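Local coordinates for coiled-coil quantitatively-enriched protein 1 (Schizosaccharomyces pombe, PDB 7CUJ) that links telomeres to the spindle pole body during meiosis and is required for telomere length regulation and chromosome segregation, at residues 124-129 with 187-192. Sequence-based numbering, arbitrary orientation.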
ATOM      1  N   LEU A 124      18.650  32.461  12.056  1.00 52.18           N
ATOM      2  CA  LEU A 124      18.237  31.327  11.245  1.00 47.33           C
ATOM      3  C   LEU A 124      17.399  30.370  12.093  1.00 46.03           C
ATOM      4  O   LEU A 124      17.822  29.944  13.166  1.00 45.78           O
ATOM      5  CB  LEU A 124      19.466  30.633  10.648  1.00 46.24           C
ATOM      6  CG  LEU A 124      19.171  29.456   9.717  1.00 44.57           C
ATOM      7  CD1 LEU A 124      20.068  29.486   8.492  1.00 43.72           C
ATOM      8  CD2 LEU A 124      19.298  28.125  10.446  1.00 42.55           C
ATOM      9  N   PHE A 125      16.206  30.040  11.587  1.00 43.47           N
ATOM     10  CA  PHE A 125      15.323  29.084  12.233  1.00 42.18           C
ATOM     11  C   PHE A 125      15.395  27.746  11.504  1.00 38.74           C
ATOM     12  O   PHE A 125      15.383  27.698  10.275  1.00 36.02           O
ATOM     13  CB  PHE A 125      13.893  29.624  12.298  1.00 43.54           C
ATOM     14  CG  PHE A 125      13.672  30.652  13.377  1.00 48.45           C
ATOM     15  CD1 PHE A 125      13.958  31.990  13.153  1.00 50.68           C
ATOM     16  CD2 PHE A 125      13.187  30.282  14.622  1.00 50.54           C
ATOM     17  CE1 PHE A 125      13.763  32.936  14.150  1.00 54.88           C
ATOM     18  CE2 PHE A 125      12.982  31.227  15.616  1.00 55.00           C
ATOM     19  CZ  PHE A 125      13.274  32.553  15.380  1.00 56.63           C
ATOM     20  N   ILE A 126      15.474  26.665  12.287  1.00 37.31           N
ATOM     21  CA  ILE A 126      15.565  25.313  11.761  1.00 34.62           C
ATOM     22  C   ILE A 126      14.811  24.383  12.710  1.00 35.65           C
ATOM     23  O   ILE A 126      14.930  24.509  13.926  1.00 38.04           O
ATOM     24  CB  ILE A 126      17.042  24.907  11.554  1.00 33.57           C
ATOM     25  CG1 ILE A 126      17.188  23.581  10.801  1.00 31.46           C
ATOM     26  CG2 ILE A 126      17.813  24.907  12.867  1.00 35.61           C
ATOM     27  CD1 ILE A 126      18.584  23.325  10.276  1.00 30.57           C
ATOM     28  N   SER A 127      14.024  23.461  12.144  1.00 34.54           N
ATOM     29  CA  SER A 127      13.092  22.670  12.934  1.00 34.83           C
ATOM     30  C   SER A 127      13.661  21.282  13.227  1.00 34.79           C
ATOM     31  O   SER A 127      12.959  20.282  13.096  1.00 35.48           O
ATOM     32  CB  SER A 127      11.738  22.594  12.266  1.00 32.86           C
ATOM     33  OG  SER A 127      11.830  21.922  11.021  1.00 30.39           O
ATOM     34  N   ASN A 128      14.930  21.240  13.649  1.00 35.32           N
ATOM     35  CA  ASN A 128      15.631  19.994  13.920  1.00 34.53           C
ATOM     36  C   ASN A 128      16.870  20.281  14.764  1.00 36.19           C
ATOM     37  O   ASN A 128      17.724  21.071  14.365  1.00 35.10           O
ATOM     38  CB  ASN A 128      16.010  19.270  12.626  1.00 32.53           C
ATOM     39  CG  ASN A 128      16.477  17.853  12.879  1.00 33.78           C
ATOM     40  OD1 ASN A 128      17.669  17.608  13.044  1.00 35.61           O
ATOM     41  ND2 ASN A 128      15.542  16.919  12.941  1.00 33.53           N
ATOM     42  N   GLN A 129      16.964  19.615  15.923  1.00 37.17           N
ATOM     43  CA  GLN A 129      18.025  19.875  16.884  1.00 38.91           C
ATOM     44  C   GLN A 129      19.370  19.421  16.321  1.00 38.14           C
ATOM     45  O   GLN A 129      20.340  20.171  16.366  1.00 39.09           O
ATOM     46  CB  GLN A 129      17.719  19.220  18.232  1.00 40.59           C
ATOM     47  CG  GLN A 129      18.749  19.525  19.313  1.00 43.90           C
ATOM     48  CD  GLN A 129      18.836  20.999  19.639  1.00 44.45           C
ATOM     49  OE1 GLN A 129      17.881  21.604  20.125  1.00 45.12           O
ATOM     50  NE2 GLN A 129      19.991  21.589  19.378  1.00 43.98           N
ATOM     51  N   ILE A 187      16.346  34.140   8.513  1.00 42.55           N
ATOM     52  CA  ILE A 187      16.362  33.061   7.536  1.00 39.17           C
ATOM     53  C   ILE A 187      15.627  31.855   8.116  1.00 36.92           C
ATOM     54  O   ILE A 187      15.907  31.419   9.232  1.00 35.51           O
ATOM     55  CB  ILE A 187      17.803  32.688   7.125  1.00 38.47           C
ATOM     56  CG1 ILE A 187      18.605  33.903   6.653  1.00 39.60           C
ATOM     57  CG2 ILE A 187      17.793  31.583   6.077  1.00 35.99           C
ATOM     58  CD1 ILE A 187      20.102  33.727   6.762  1.00 40.35           C
ATOM     59  N   PHE A 188      14.692  31.312   7.330  1.00 35.54           N
ATOM     60  CA  PHE A 188      14.065  30.042   7.653  1.00 34.55           C
ATOM     61  C   PHE A 188      14.735  28.942   6.840  1.00 31.62           C
ATOM     62  O   PHE A 188      14.636  28.925   5.613  1.00 31.60           O
ATOM     63  CB  PHE A 188      12.555  30.113   7.426  1.00 35.28           C
ATOM     64  CG  PHE A 188      11.847  30.935   8.469  1.00 39.06           C
ATOM     65  CD1 PHE A 188      11.359  30.342   9.625  1.00 40.40           C
ATOM     66  CD2 PHE A 188      11.715  32.308   8.323  1.00 40.81           C
ATOM     67  CE1 PHE A 188      10.727  31.101  10.597  1.00 43.58           C
ATOM     68  CE2 PHE A 188      11.084  33.067   9.296  1.00 43.17           C
ATOM     69  CZ  PHE A 188      10.590  32.461  10.431  1.00 44.39           C
ATOM     70  N   TYR A 189      15.434  28.044   7.545  1.00 30.45           N
ATOM     71  CA  TYR A 189      16.113  26.933   6.898  1.00 28.47           C
ATOM     72  C   TYR A 189      15.088  26.047   6.191  1.00 26.70           C
ATOM     73  O   TYR A 189      15.372  25.499   5.129  1.00 24.15           O
ATOM     74  CB  TYR A 189      16.973  26.150   7.895  1.00 28.29           C
ATOM     75  CG  TYR A 189      17.701  24.974   7.292  1.00 27.88           C
ATOM     76  CD1 TYR A 189      18.975  25.120   6.762  1.00 28.14           C
ATOM     77  CD2 TYR A 189      17.114  23.717   7.234  1.00 26.32           C
ATOM     78  CE1 TYR A 189      19.648  24.047   6.198  1.00 27.90           C
ATOM     79  CE2 TYR A 189      17.774  22.634   6.676  1.00 25.38           C
ATOM     80  CZ  TYR A 189      19.046  22.801   6.155  1.00 26.78           C
ATOM     81  OH  TYR A 189      19.704  21.741   5.604  1.00 27.08           O
ATOM     82  N   ASP A 190      13.896  25.930   6.788  1.00 26.97           N
ATOM     83  CA  ASP A 190      12.871  25.016   6.308  1.00 26.63           C
ATOM     84  C   ASP A 190      11.484  25.592   6.586  1.00 27.62           C
ATOM     85  O   ASP A 190      11.314  26.418   7.483  1.00 27.33           O
ATOM     86  CB  ASP A 190      13.044  23.616   6.908  1.00 26.95           C
ATOM     87  CG  ASP A 190      12.972  23.598   8.425  1.00 28.84           C
ATOM     88  OD1 ASP A 190      11.848  23.707   8.965  1.00 29.50           O
ATOM     89  OD2 ASP A 190      14.042  23.494   9.056  1.00 31.69           O
ATOM     90  N   ILE A 191      10.503  25.121   5.806  1.00 27.71           N
ATOM     91  CA  ILE A 191       9.139  25.624   5.831  1.00 30.08           C
ATOM     92  C   ILE A 191       8.441  25.179   7.113  1.00 31.02           C
ATOM     93  O   ILE A 191       7.614  25.918   7.641  1.00 33.00           O
ATOM     94  CB  ILE A 191       8.378  25.211   4.553  1.00 30.90           C
ATOM     95  CG1 ILE A 191       8.736  26.112   3.367  1.00 33.20           C
ATOM     96  CG2 ILE A 191       6.873  25.147   4.777  1.00 31.32           C
ATOM     97  CD1 ILE A 191       8.388  27.577   3.559  1.00 35.93           C
ATOM     98  N   GLU A 192       8.779  23.980   7.609  1.00 31.47           N
ATOM     99  CA  GLU A 192       8.236  23.499   8.872  1.00 33.52           C
ATOM    100  C   GLU A 192       8.481  24.544   9.961  1.00 34.98           C
ATOM    101  O   GLU A 192       7.575  24.864  10.729  1.00 37.34           O
ATOM    102  CB  GLU A 192       8.818  22.133   9.243  1.00 32.76           C
ATOM    103  CG  GLU A 192       8.135  21.490  10.442  1.00 36.00           C
ATOM    104  CD  GLU A 192       8.682  20.143  10.892  1.00 36.65           C
ATOM    105  OE1 GLU A 192       8.973  19.295  10.020  1.00 34.59           O
ATOM    106  OE2 GLU A 192       8.817  19.940  12.118  1.00 39.99           O
TER
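Ser127 and Asp190 are joined by two hydrogen bonds where neighbouring parallel strands end. The carboxylate of Asp190 takes the backbone N of Ser127 on the syn lone pair of OD2, at 3.1 Å and nearly straight. Its other oxygen, OD1, accepts the Ser127 hydroxyl OG at 2.7 Å, met from above the carboxylate plane. Ser127 OG sits between its own backbone N and carbonyl carbon (chi1 64°), which brings it over to Asp190. OD1 also caps the start of helix 191-200 through the backbone N of Ala193, so one carboxylate serves both the start of its own helix and the loop after strand 121-126. Glu192 lies beside Ser127 with its CB 3.5 Å from Ser127 OG, while its OE1 turns to a salt bridge with Lys65.

Both Ser127 and Asp190 lie just past the ends of strands 121-126 and 184-188, which are adjacent inside the six-stranded parallel sheet of this helix-flanked domain, one piece of a longer protein. Backbone bonds join the strands from Phe125 N to Ile187 O (2.7 Å) and from Tyr189 N to Phe125 O.

On one face of the sheet, the Phe125 and Phe188 side chains run side by side and point the same way. Their rings are nearly parallel (18°) but slid apart, with centroids 5.4 Å from each other, and overlap little.

On the other face, Leu124 CD1 meets Ile187 CG2. Just past the strand end, Leu124 CD2 and Ile126 pack on Tyr189, the leucine on its CB. Ile126 extends CG1 anti to its backbone N (chi1 -171°). Its CD1 lies over one face of the Tyr189 ring, 3.6 Å from the centroid, in a CH-pi contact shifted toward the rim near CD2. The hydroxyl of Tyr189 hydrogen-bonds to Lys65 O, and Lys103 makes a cation-pi contact with its ring.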